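Local coordinates for protein mosquitocidal toxin (Lysinibacillus sphaericus, PDB 2VSE) that is toxic to mosquitoes, probably by ADP-ribosylating proteins of the target cell through a catalytic domain carried with four ricin-B-like lectin domains, at residues A[329-334]-A[354-359]; A[307-312]-A[320-325]; A[341-346]-A[393-398]. All coordinates share one frame; numbering follows the deposited sequence.

Interaction 1. Residues A[329-334]-A[354-359]; sequences TLLLSW and NNQYWT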
loop_
_atom_site.group_PDB
_atom_site.type_symbol
_atom_site.label_atom_id
_atom_site.label_comp_id
_atom_site.label_asym_id
_atom_site.label_seq_id
_atom_site.Cartn_x
_atom_site.Cartn_y
_atom_site.Cartn_z
ATOM N N THR A 329 -2.802 -33.136 25.607
ATOM C CA THR A 329 -3.548 -33.958 26.571
ATOM C C THR A 329 -3.715 -33.293 27.944
ATOM O O THR A 329 -4.342 -33.865 28.839
ATOM C CB THR A 329 -2.901 -35.359 26.819
ATOM O OG1 THR A 329 -1.535 -35.192 27.206
ATOM C CG2 THR A 329 -2.988 -36.252 25.592
ATOM N N LEU A 330 -3.147 -32.108 28.128
ATOM C CA LEU A 330 -3.246 -31.434 29.418
ATOM C C LEU A 330 -4.150 -30.215 29.350
ATOM O O LEU A 330 -3.947 -29.331 28.531
ATOM C CB LEU A 330 -1.867 -31.042 29.956
ATOM C CG LEU A 330 -0.974 -32.156 30.511
ATOM C CD1 LEU A 330 0.330 -31.571 31.022
ATOM C CD2 LEU A 330 -1.676 -32.927 31.623
ATOM N N LEU A 331 -5.146 -30.178 30.232
ATOM C CA LEU A 331 -6.150 -29.115 30.241
ATOM C C LEU A 331 -5.941 -28.171 31.422
ATOM O O LEU A 331 -5.614 -28.605 32.534
ATOM C CB LEU A 331 -7.569 -29.713 30.301
ATOM C CG LEU A 331 -8.119 -30.523 29.113
ATOM C CD1 LEU A 331 -7.367 -31.837 28.863
ATOM C CD2 LEU A 331 -9.608 -30.789 29.291
ATOM N N LEU A 332 -6.128 -26.882 31.170
ATOM C CA LEU A 332 -6.093 -25.867 32.217
ATOM C C LEU A 332 -7.182 -26.190 33.235
ATOM O O LEU A 332 -8.371 -26.117 32.917
ATOM C CB LEU A 332 -6.310 -24.489 31.604
ATOM C CG LEU A 332 -5.959 -23.285 32.467
ATOM C CD1 LEU A 332 -5.463 -22.143 31.607
ATOM C CD2 LEU A 332 -7.166 -22.857 33.279
ATOM N N SER A 333 -6.760 -26.552 34.450
ATOM C CA SER A 333 -7.637 -27.160 35.449
ATOM C C SER A 333 -7.504 -26.534 36.838
ATOM O O SER A 333 -6.418 -26.082 37.223
ATOM C CB SER A 333 -7.319 -28.654 35.573
ATOM O OG SER A 333 -7.607 -29.367 34.388
ATOM N N TRP A 334 -8.617 -26.527 37.580
ATOM C CA TRP A 334 -8.609 -26.298 39.024
ATOM C C TRP A 334 -9.151 -27.543 39.704
ATOM O O TRP A 334 -10.310 -27.909 39.506
ATOM C CB TRP A 334 -9.446 -25.067 39.407
ATOM C CG TRP A 334 -9.631 -24.900 40.902
ATOM C CD1 TRP A 334 -8.644 -24.791 41.840
ATOM C CD2 TRP A 334 -10.875 -24.837 41.624
ATOM N NE1 TRP A 334 -9.188 -24.667 43.096
ATOM C CE2 TRP A 334 -10.555 -24.693 42.994
ATOM C CE3 TRP A 334 -12.226 -24.892 41.246
ATOM C CZ2 TRP A 334 -11.545 -24.598 44.000
ATOM C CZ3 TRP A 334 -13.211 -24.793 42.245
ATOM C CH2 TRP A 334 -12.859 -24.650 43.604
ATOM N N ASN A 354 -16.462 -30.928 35.711
ATOM C CA ASN A 354 -16.723 -29.538 35.376
ATOM C C ASN A 354 -15.617 -28.578 35.839
ATOM O O ASN A 354 -15.557 -27.424 35.377
ATOM C CB ASN A 354 -18.102 -29.088 35.871
ATOM C CG ASN A 354 -19.259 -29.608 34.993
ATOM O OD1 ASN A 354 -19.048 -30.238 33.956
ATOM N ND2 ASN A 354 -20.493 -29.339 35.422
ATOM N N ASN A 355 -14.723 -29.051 36.708
ATOM C CA ASN A 355 -13.609 -28.204 37.155
ATOM C C ASN A 355 -12.520 -27.916 36.102
ATOM O O ASN A 355 -11.597 -27.136 36.348
ATOM C CB ASN A 355 -13.026 -28.683 38.497
ATOM C CG ASN A 355 -12.332 -30.034 38.408
ATOM O OD1 ASN A 355 -11.740 -30.390 37.387
ATOM N ND2 ASN A 355 -12.390 -30.788 39.501
ATOM N N GLN A 356 -12.651 -28.536 34.928
ATOM C CA GLN A 356 -11.790 -28.205 33.784
ATOM C C GLN A 356 -12.589 -27.472 32.719
ATOM O O GLN A 356 -12.178 -27.391 31.570
ATOM C CB GLN A 356 -11.143 -29.449 33.186
ATOM C CG GLN A 356 -10.443 -30.335 34.198
ATOM C CD GLN A 356 -9.934 -31.609 33.575
ATOM O OE1 GLN A 356 -10.712 -32.428 33.082
ATOM N NE2 GLN A 356 -8.615 -31.784 33.586
ATOM N N TYR A 357 -13.747 -26.957 33.106
ATOM C CA TYR A 357 -14.544 -26.126 32.222
ATOM C C TYR A 357 -14.585 -24.712 32.762
ATOM O O TYR A 357 -14.596 -24.496 33.985
ATOM C CB TYR A 357 -15.964 -26.663 32.081
ATOM C CG TYR A 357 -16.103 -27.867 31.180
ATOM C CD1 TYR A 357 -16.400 -27.714 29.825
ATOM C CD2 TYR A 357 -15.961 -29.167 31.684
ATOM C CE1 TYR A 357 -16.546 -28.823 28.988
ATOM C CE2 TYR A 357 -16.103 -30.279 30.851
ATOM C CZ TYR A 357 -16.398 -30.095 29.511
ATOM O OH TYR A 357 -16.534 -31.174 28.684
ATOM N N TRP A 358 -14.612 -23.757 31.842
ATOM C CA TRP A 358 -14.563 -22.355 32.193
ATOM C C TRP A 358 -15.600 -21.640 31.369
ATOM O O TRP A 358 -15.689 -21.883 30.172
ATOM C CB TRP A 358 -13.166 -21.798 31.897
ATOM C CG TRP A 358 -12.104 -22.543 32.626
ATOM C CD1 TRP A 358 -11.442 -23.642 32.191
ATOM C CD2 TRP A 358 -11.611 -22.266 33.941
ATOM N NE1 TRP A 358 -10.555 -24.075 33.149
ATOM C CE2 TRP A 358 -10.632 -23.244 34.233
ATOM C CE3 TRP A 358 -11.893 -21.280 34.900
ATOM C CZ2 TRP A 358 -9.940 -23.277 35.451
ATOM C CZ3 TRP A 358 -11.195 -21.304 36.103
ATOM C CH2 TRP A 358 -10.230 -22.299 36.367
ATOM N N THR A 359 -16.410 -20.792 32.000
ATOM C CA THR A 359 -17.236 -19.866 31.234
ATOM C C THR A 359 -16.381 -18.630 30.985
ATOM O O THR A 359 -15.557 -18.246 31.826
ATOM C CB THR A 359 -18.544 -19.462 31.944
ATOM O OG1 THR A 359 -18.234 -18.829 33.186
ATOM C CG2 THR A 359 -19.463 -20.672 32.182
HETATM O O HOH W 1 -9.813 -26.582 30.417
#
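Gln356 and Trp358, the ends of the Gln-x-Trp motif of ricin-B-type beta-trefoils, grip strand 331-333 at successive residues. The Gln356 side chain runs alongside Ser333. Its CB lies 3.7 Å from Ser333 OG, and CG, anti to the carbonyl carbon (chi1 -51°), comes to 3.0 Å from the same oxygen. The chain stays extended beyond CG, which carries NE2 to 2.7 Å from Ser333 OG for a hydrogen bond lying in the amide plane. NE2 also bonds Thr349 O, while OE1 accepts from Ser351 N, fixing the rotation of the amide. Ser333 OG in turn donates to Leu331 O.

Two residues on, Trp358 NE1 reaches Leu332 O at 3.0 Å in a nearly straight hydrogen bond (N-H...O angle 166°). The oxygen sits in the indole plane, but the donor stands above the carbonyl plane. Leu332 CD2 meets Trp358 CZ2 at 3.5 Å, the two side chains crossing at about a right angle. Water 1 donates to both Leu332 O and Gln356 O. Trp334 N donates a hydrogen bond to Asn355 O (3.3 Å). Buried amide, indole, hydroxyl and carbonyl groups thus find partners in one another, in neighbouring backbone and in a bound water, which ties turn to strand by directional bonds as well as apolar packing.

Interaction 2. Residues A[307-312]-A[320-325]; sequences QKWNIK and YKIYNR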
loop_
_atom_site.group_PDB
_atom_site.type_symbol
_atom_site.label_atom_id
_atom_site.label_comp_id
_atom_site.label_asym_id
_atom_site.label_seq_id
_atom_site.Cartn_x
_atom_site.Cartn_y
_atom_site.Cartn_z
ATOM N N GLN A 307 3.020 -21.820 25.787
ATOM C CA GLN A 307 2.364 -20.545 26.083
ATOM C C GLN A 307 1.172 -20.311 25.161
ATOM O O GLN A 307 0.681 -19.187 25.042
ATOM C CB GLN A 307 3.345 -19.382 25.950
ATOM C CG GLN A 307 4.395 -19.342 27.022
ATOM C CD GLN A 307 5.356 -18.188 26.852
ATOM O OE1 GLN A 307 5.846 -17.926 25.751
ATOM N NE2 GLN A 307 5.646 -17.493 27.953
ATOM N N LYS A 308 0.716 -21.379 24.509
ATOM C CA LYS A 308 -0.426 -21.306 23.599
ATOM C C LYS A 308 -1.455 -22.383 23.974
ATOM O O LYS A 308 -1.094 -23.482 24.408
ATOM C CB LYS A 308 0.017 -21.464 22.142
ATOM C CG LYS A 308 1.100 -20.489 21.679
ATOM C CD LYS A 308 1.576 -20.829 20.280
ATOM C CE LYS A 308 2.863 -20.107 19.930
ATOM N NZ LYS A 308 3.316 -20.473 18.557
ATOM N N TRP A 309 -2.731 -22.060 23.805
ATOM C CA TRP A 309 -3.809 -22.940 24.234
ATOM C C TRP A 309 -4.831 -23.058 23.133
ATOM O O TRP A 309 -5.133 -22.071 22.442
ATOM C CB TRP A 309 -4.487 -22.405 25.508
ATOM C CG TRP A 309 -3.529 -22.163 26.630
ATOM C CD1 TRP A 309 -2.724 -21.068 26.803
ATOM C CD2 TRP A 309 -3.251 -23.040 27.726
ATOM N NE1 TRP A 309 -1.963 -21.209 27.940
ATOM C CE2 TRP A 309 -2.265 -22.413 28.524
ATOM C CE3 TRP A 309 -3.733 -24.295 28.111
ATOM C CZ2 TRP A 309 -1.754 -23.003 29.695
ATOM C CZ3 TRP A 309 -3.218 -24.885 29.280
ATOM C CH2 TRP A 309 -2.245 -24.232 30.056
ATOM N N ASN A 310 -5.338 -24.270 22.948
ATOM C CA ASN A 310 -6.488 -24.490 22.088
ATOM C C ASN A 310 -7.746 -24.338 22.909
ATOM O O ASN A 310 -7.955 -25.080 23.868
ATOM C CB ASN A 310 -6.455 -25.876 21.452
ATOM C CG ASN A 310 -5.576 -25.931 20.214
ATOM O OD1 ASN A 310 -5.128 -27.012 19.816
ATOM N ND2 ASN A 310 -5.336 -24.780 19.585
ATOM N N ILE A 311 -8.573 -23.362 22.559
ATOM C CA ILE A 311 -9.807 -23.148 23.302
ATOM C C ILE A 311 -10.921 -23.839 22.542
ATOM O O ILE A 311 -11.066 -23.639 21.335
ATOM C CB ILE A 311 -10.095 -21.639 23.534
ATOM C CG1 ILE A 311 -8.967 -21.019 24.370
ATOM C CG2 ILE A 311 -11.453 -21.445 24.205
ATOM C CD1 ILE A 311 -9.140 -19.537 24.651
ATOM N N LYS A 312 -11.678 -24.672 23.244
ATOM C CA LYS A 312 -12.731 -25.488 22.636
ATOM C C LYS A 312 -14.033 -25.294 23.395
ATOM O O LYS A 312 -14.095 -25.531 24.604
ATOM C CB LYS A 312 -12.342 -26.967 22.660
ATOM C CG LYS A 312 -13.201 -27.843 21.770
ATOM C CD LYS A 312 -13.100 -29.317 22.168
ATOM C CE LYS A 312 -13.768 -30.230 21.130
ATOM N NZ LYS A 312 -13.195 -30.007 19.755
ATOM N N TYR A 320 -16.022 -23.772 28.265
ATOM C CA TYR A 320 -14.906 -24.103 27.392
ATOM C C TYR A 320 -13.863 -24.971 28.074
ATOM O O TYR A 320 -13.629 -24.852 29.275
ATOM C CB TYR A 320 -14.211 -22.829 26.881
ATOM C CG TYR A 320 -15.089 -21.811 26.190
ATOM C CD1 TYR A 320 -15.014 -21.627 24.815
ATOM C CD2 TYR A 320 -15.963 -20.999 26.914
ATOM C CE1 TYR A 320 -15.794 -20.669 24.170
ATOM C CE2 TYR A 320 -16.756 -20.056 26.283
ATOM C CZ TYR A 320 -16.662 -19.889 24.909
ATOM O OH TYR A 320 -17.455 -18.957 24.276
ATOM N N LYS A 321 -13.228 -25.834 27.289
ATOM C CA LYS A 321 -12.004 -26.491 27.724
ATOM C C LYS A 321 -10.794 -25.812 27.052
ATOM O O LYS A 321 -10.880 -25.296 25.936
ATOM C CB LYS A 321 -12.054 -27.990 27.444
ATOM C CG LYS A 321 -12.978 -28.741 28.396
ATOM C CD LYS A 321 -13.182 -30.221 28.043
ATOM C CE LYS A 321 -13.890 -30.401 26.697
ATOM N NZ LYS A 321 -14.501 -31.757 26.612
ATOM N N ILE A 322 -9.677 -25.803 27.762
ATOM C CA ILE A 322 -8.504 -25.062 27.358
ATOM C C ILE A 322 -7.302 -26.021 27.415
ATOM O O ILE A 322 -6.814 -26.386 28.503
ATOM C CB ILE A 322 -8.340 -23.802 28.248
ATOM C CG1 ILE A 322 -9.652 -22.983 28.264
ATOM C CG2 ILE A 322 -7.167 -22.964 27.781
ATOM C CD1 ILE A 322 -9.723 -21.858 29.294
ATOM N N TYR A 323 -6.876 -26.459 26.231
ATOM C CA TYR A 323 -5.852 -27.490 26.073
ATOM C C TYR A 323 -4.544 -26.825 25.729
ATOM O O TYR A 323 -4.490 -25.986 24.821
ATOM C CB TYR A 323 -6.195 -28.420 24.913
ATOM C CG TYR A 323 -7.515 -29.127 25.028
ATOM C CD1 TYR A 323 -7.586 -30.404 25.581
ATOM C CD2 TYR A 323 -8.693 -28.537 24.561
ATOM C CE1 TYR A 323 -8.791 -31.076 25.678
ATOM C CE2 TYR A 323 -9.918 -29.208 24.660
ATOM C CZ TYR A 323 -9.952 -30.473 25.219
ATOM O OH TYR A 323 -11.142 -31.155 25.339
ATOM N N ASN A 324 -3.476 -27.217 26.419
ATOM C CA ASN A 324 -2.167 -26.677 26.089
ATOM C C ASN A 324 -1.732 -27.137 24.712
ATOM O O ASN A 324 -2.023 -28.263 24.317
ATOM C CB ASN A 324 -1.129 -27.073 27.135
ATOM C CG ASN A 324 0.132 -26.246 27.026
ATOM O OD1 ASN A 324 1.139 -26.717 26.516
ATOM N ND2 ASN A 324 0.069 -24.997 27.465
ATOM N N ARG A 325 -1.034 -26.273 23.985
ATOM C CA ARG A 325 -0.578 -26.629 22.643
ATOM C C ARG A 325 0.643 -27.527 22.611
ATOM O O ARG A 325 0.707 -28.448 21.802
ATOM C CB ARG A 325 -0.391 -25.385 21.781
ATOM C CG ARG A 325 -1.713 -24.957 21.191
ATOM C CD ARG A 325 -1.909 -25.351 19.716
ATOM N NE ARG A 325 -1.147 -26.511 19.280
ATOM C CZ ARG A 325 -0.854 -26.773 18.006
ATOM N NH1 ARG A 325 -1.251 -25.945 17.036
ATOM N NH2 ARG A 325 -0.157 -27.868 17.698
#
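Trp309 carries the apolar face of this antiparallel hairpin, its indole set against Ile322 and Asn324 of the partner strand. Its CB touches Ile322 CG2 at 3.6 Å, and the two side chains meet at a slant. Asn324, with CG anti to its own backbone N (chi1 -165°), swings its amide over the ring: ND2 stands above one face, offset toward the rim, 3.5 Å from Trp309 CZ2. Amide and indole planes are 82° apart, so the amide stands almost upright on the ring, and Asn324 CB adds an off-centre CH-pi contact with the six-membered ring. ND2 is also bonded to Asn306 O, and Trp309 NE1 to Val285 O, so these bonds restrain the rotation of both flat groups. Further along this face Ile311 CG2 packs on Tyr320 CD1 at 3.6 Å.

The opposite face is more polar and partly exposed. Tyr323 offers its ring edge to Asn310 O and to Lys312 CB, the latter 3.9 Å from Tyr323 CE2. Arg325 CD lies 3.5 Å from Asn310 ND2, the amide and guanidinium planes inclined at 36°. Between the faces, Asn310 pairs with Tyr323 and Lys312 with Lys321 through reciprocal backbone bonds, the shortest from Asn310 N to Tyr323 O (2.7 Å). Beyond them Arg325 N bonds Lys308 O.

Gln307, Lys308 and Trp309 form a Gln-x-Trp motif, a hallmark of ricin-B-type beta-trefoils. Strand 309-314 is flanked by strand 271-277, to which Trp309 and Ile311 bond through Tyr273 and Ser271. Strand 319-324 pairs with strand 309-314, and its own Asn324, Ile322 and Tyr320 bond by backbone to Leu330, Leu332 and Trp358, while Trp309 and Asn324 both pack on Leu287 of strand 283-287.

Interaction 3. Residues A[341-346]-A[393-398]; sequences GEQVIR and LVVSSE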
loop_
_atom_site.group_PDB
_atom_site.type_symbol
_atom_site.label_atom_id
_atom_site.label_comp_id
_atom_site.label_asym_id
_atom_site.label_seq_id
_atom_site.Cartn_x
_atom_site.Cartn_y
_atom_site.Cartn_z
ATOM N N GLY A 341 -7.563 -28.092 49.767
ATOM C CA GLY A 341 -8.451 -27.149 49.101
ATOM C C GLY A 341 -7.698 -26.144 48.255
ATOM O O GLY A 341 -8.026 -24.957 48.269
ATOM N N GLU A 342 -6.688 -26.609 47.520
ATOM C CA GLU A 342 -5.832 -25.696 46.763
ATOM C C GLU A 342 -6.628 -24.769 45.837
ATOM O O GLU A 342 -7.688 -25.139 45.310
ATOM C CB GLU A 342 -4.709 -26.433 46.025
ATOM C CG GLU A 342 -5.152 -27.530 45.067
ATOM C CD GLU A 342 -3.988 -28.124 44.294
ATOM O OE1 GLU A 342 -2.951 -28.440 44.916
ATOM O OE2 GLU A 342 -4.110 -28.275 43.062
ATOM N N GLN A 343 -6.127 -23.546 45.697
ATOM C CA GLN A 343 -6.751 -22.548 44.835
ATOM C C GLN A 343 -5.911 -22.349 43.575
ATOM O O GLN A 343 -6.281 -21.570 42.698
ATOM C CB GLN A 343 -6.953 -21.214 45.579
ATOM C CG GLN A 343 -7.763 -21.296 46.890
ATOM C CD GLN A 343 -9.231 -21.675 46.679
ATOM O OE1 GLN A 343 -9.988 -20.959 46.018
ATOM N NE2 GLN A 343 -9.635 -22.803 47.254
ATOM N N VAL A 344 -4.796 -23.075 43.487
ATOM C CA VAL A 344 -3.881 -22.985 42.341
ATOM C C VAL A 344 -4.429 -23.685 41.091
ATOM O O VAL A 344 -5.288 -24.573 41.187
ATOM C CB VAL A 344 -2.451 -23.512 42.675
ATOM C CG1 VAL A 344 -1.901 -22.830 43.927
ATOM C CG2 VAL A 344 -2.434 -25.028 42.839
ATOM N N ILE A 345 -3.933 -23.262 39.930
ATOM C CA ILE A 345 -4.294 -23.840 38.640
ATOM C C ILE A 345 -3.223 -24.846 38.199
ATOM O O ILE A 345 -2.027 -24.614 38.404
ATOM C CB ILE A 345 -4.496 -22.713 37.554
ATOM C CG1 ILE A 345 -5.461 -21.614 38.052
ATOM C CG2 ILE A 345 -4.953 -23.280 36.196
ATOM C CD1 ILE A 345 -6.894 -22.077 38.417
ATOM N N ARG A 346 -3.651 -25.969 37.620
ATOM C CA ARG A 346 -2.707 -26.966 37.088
ATOM C C ARG A 346 -3.171 -27.518 35.737
ATOM O O ARG A 346 -4.304 -27.277 35.329
ATOM C CB ARG A 346 -2.481 -28.115 38.087
ATOM C CG ARG A 346 -2.398 -27.692 39.545
ATOM C CD ARG A 346 -2.325 -28.888 40.479
ATOM N NE ARG A 346 -0.940 -29.165 40.821
ATOM C CZ ARG A 346 -0.366 -28.822 41.969
ATOM N NH1 ARG A 346 -1.065 -28.209 42.915
ATOM N NH2 ARG A 346 0.913 -29.107 42.174
ATOM N N LEU A 393 -0.927 -19.101 38.565
ATOM C CA LEU A 393 -2.316 -18.784 38.302
ATOM C C LEU A 393 -3.157 -19.425 39.386
ATOM O O LEU A 393 -2.953 -20.591 39.733
ATOM C CB LEU A 393 -2.750 -19.280 36.926
ATOM C CG LEU A 393 -2.763 -18.228 35.816
ATOM C CD1 LEU A 393 -1.361 -17.916 35.315
ATOM C CD2 LEU A 393 -3.645 -18.705 34.681
ATOM N N VAL A 394 -4.078 -18.644 39.945
ATOM C CA VAL A 394 -4.966 -19.127 40.995
ATOM C C VAL A 394 -6.425 -18.891 40.645
ATOM O O VAL A 394 -6.756 -18.260 39.645
ATOM C CB VAL A 394 -4.698 -18.452 42.374
ATOM C CG1 VAL A 394 -3.299 -18.768 42.886
ATOM C CG2 VAL A 394 -4.946 -16.939 42.314
ATOM N N VAL A 395 -7.298 -19.408 41.494
ATOM C CA VAL A 395 -8.702 -19.079 41.437
ATOM C C VAL A 395 -8.977 -18.188 42.657
ATOM O O VAL A 395 -8.393 -18.397 43.726
ATOM C CB VAL A 395 -9.556 -20.374 41.373
ATOM C CG1 VAL A 395 -10.163 -20.720 42.709
ATOM C CG2 VAL A 395 -10.615 -20.271 40.279
ATOM N N SER A 396 -9.808 -17.161 42.482
ATOM C CA SER A 396 -10.147 -16.248 43.580
ATOM C C SER A 396 -11.519 -15.605 43.386
ATOM O O SER A 396 -12.071 -15.619 42.283
ATOM C CB SER A 396 -9.072 -15.166 43.762
ATOM O OG SER A 396 -9.308 -14.048 42.925
ATOM N N SER A 397 -12.057 -15.038 44.461
ATOM C CA SER A 397 -13.359 -14.381 44.397
ATOM C C SER A 397 -13.251 -13.060 43.640
ATOM O O SER A 397 -12.159 -12.496 43.522
ATOM C CB SER A 397 -13.972 -14.192 45.796
ATOM O OG SER A 397 -13.190 -13.339 46.611
ATOM N N GLU A 398 -14.389 -12.581 43.141
ATOM C CA GLU A 398 -14.446 -11.417 42.252
ATOM C C GLU A 398 -13.830 -10.136 42.829
ATOM O O GLU A 398 -14.127 -9.733 43.962
ATOM C CB GLU A 398 -15.882 -11.159 41.782
ATOM C CG GLU A 398 -15.964 -10.171 40.620
ATOM C CD GLU A 398 -16.980 -10.567 39.568
ATOM O OE1 GLU A 398 -16.656 -10.437 38.371
ATOM O OE2 GLU A 398 -18.092 -11.009 39.926
#
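Ile345 meets strand 393-396 by virtue of two torsions: CG1 lies beside its backbone N (chi1 -51°), over the Leu393 carbonyl, and chi2 (-60°) carries CD1 along the strand toward Val395. Gln343 is likewise bent at chi2 (-67°), which curls its amide round toward Val395. The contact belongs to the ricin-B-type beta-trefoil and joins the loop before strand 346-348 to strand 393-396, some 50 residues later.

A single backbone bridge, Val344 with Val394, centres the contact. It is framed by two hydrogen bonds, Val395 N to Gln343 O at 2.7 Å and Ile345 N to Leu393 O at 2.9 Å. The first approaches its carbonyl nearly end-on, whereas in the second the donor is tilted from the carbonyl plane.

Round this bridge the side chains divide. Ile345 goes inward, with CG1 3.8 Å from Leu393 CB and CD1 4.3 Å from Val395 CB; Leu380 of strand 379-382 and Val296 of strand 294-300 both touch Ile345 and Leu393, so Ile345 and Leu393 pack together against two further strands. Val344 and Val394 point away from the opposing segments and are partly exposed, brushing each other through their CG1 atoms at 4.4 Å.

Gln343 crosses Val395 at a slant, its OE1 3.3 Å from Val395 CG1. The same oxygen accepts from Lys378 NZ, and the other end of the amide turns back to its own loop, where NE2 donates to Gly341 O. This loop is braced again by a salt bridge between Arg346 and Glu342: Arg346 NH1 lies 2.8 Å from Glu342 OE1 and also hydrogen-bonds Glu342 OE2, which it meets on the syn side, 3.0 Å away.

All three contacts belong to the first ricin-B-like trefoil of the toxin, and interaction 1 lies between the other two. Its centre is about 9 Å from that of interaction 2; Leu332 N bonds Ile322 O (2.8 Å) and Trp358 O accepts from Tyr320 N (2.7 Å), so strand 319-324 serves both. Interaction 3 is centred about 12 Å from interaction 1 and joins it through Ser333 N to Arg346 O (2.7 Å) and Trp334 NE1 to Glu342 O (2.7 Å). Interactions 2 and 3 do not touch, with nearest atoms about 6 Å apart. Interactions 1 and 2 each contain a Gln-x-Trp motif of the same trefoil.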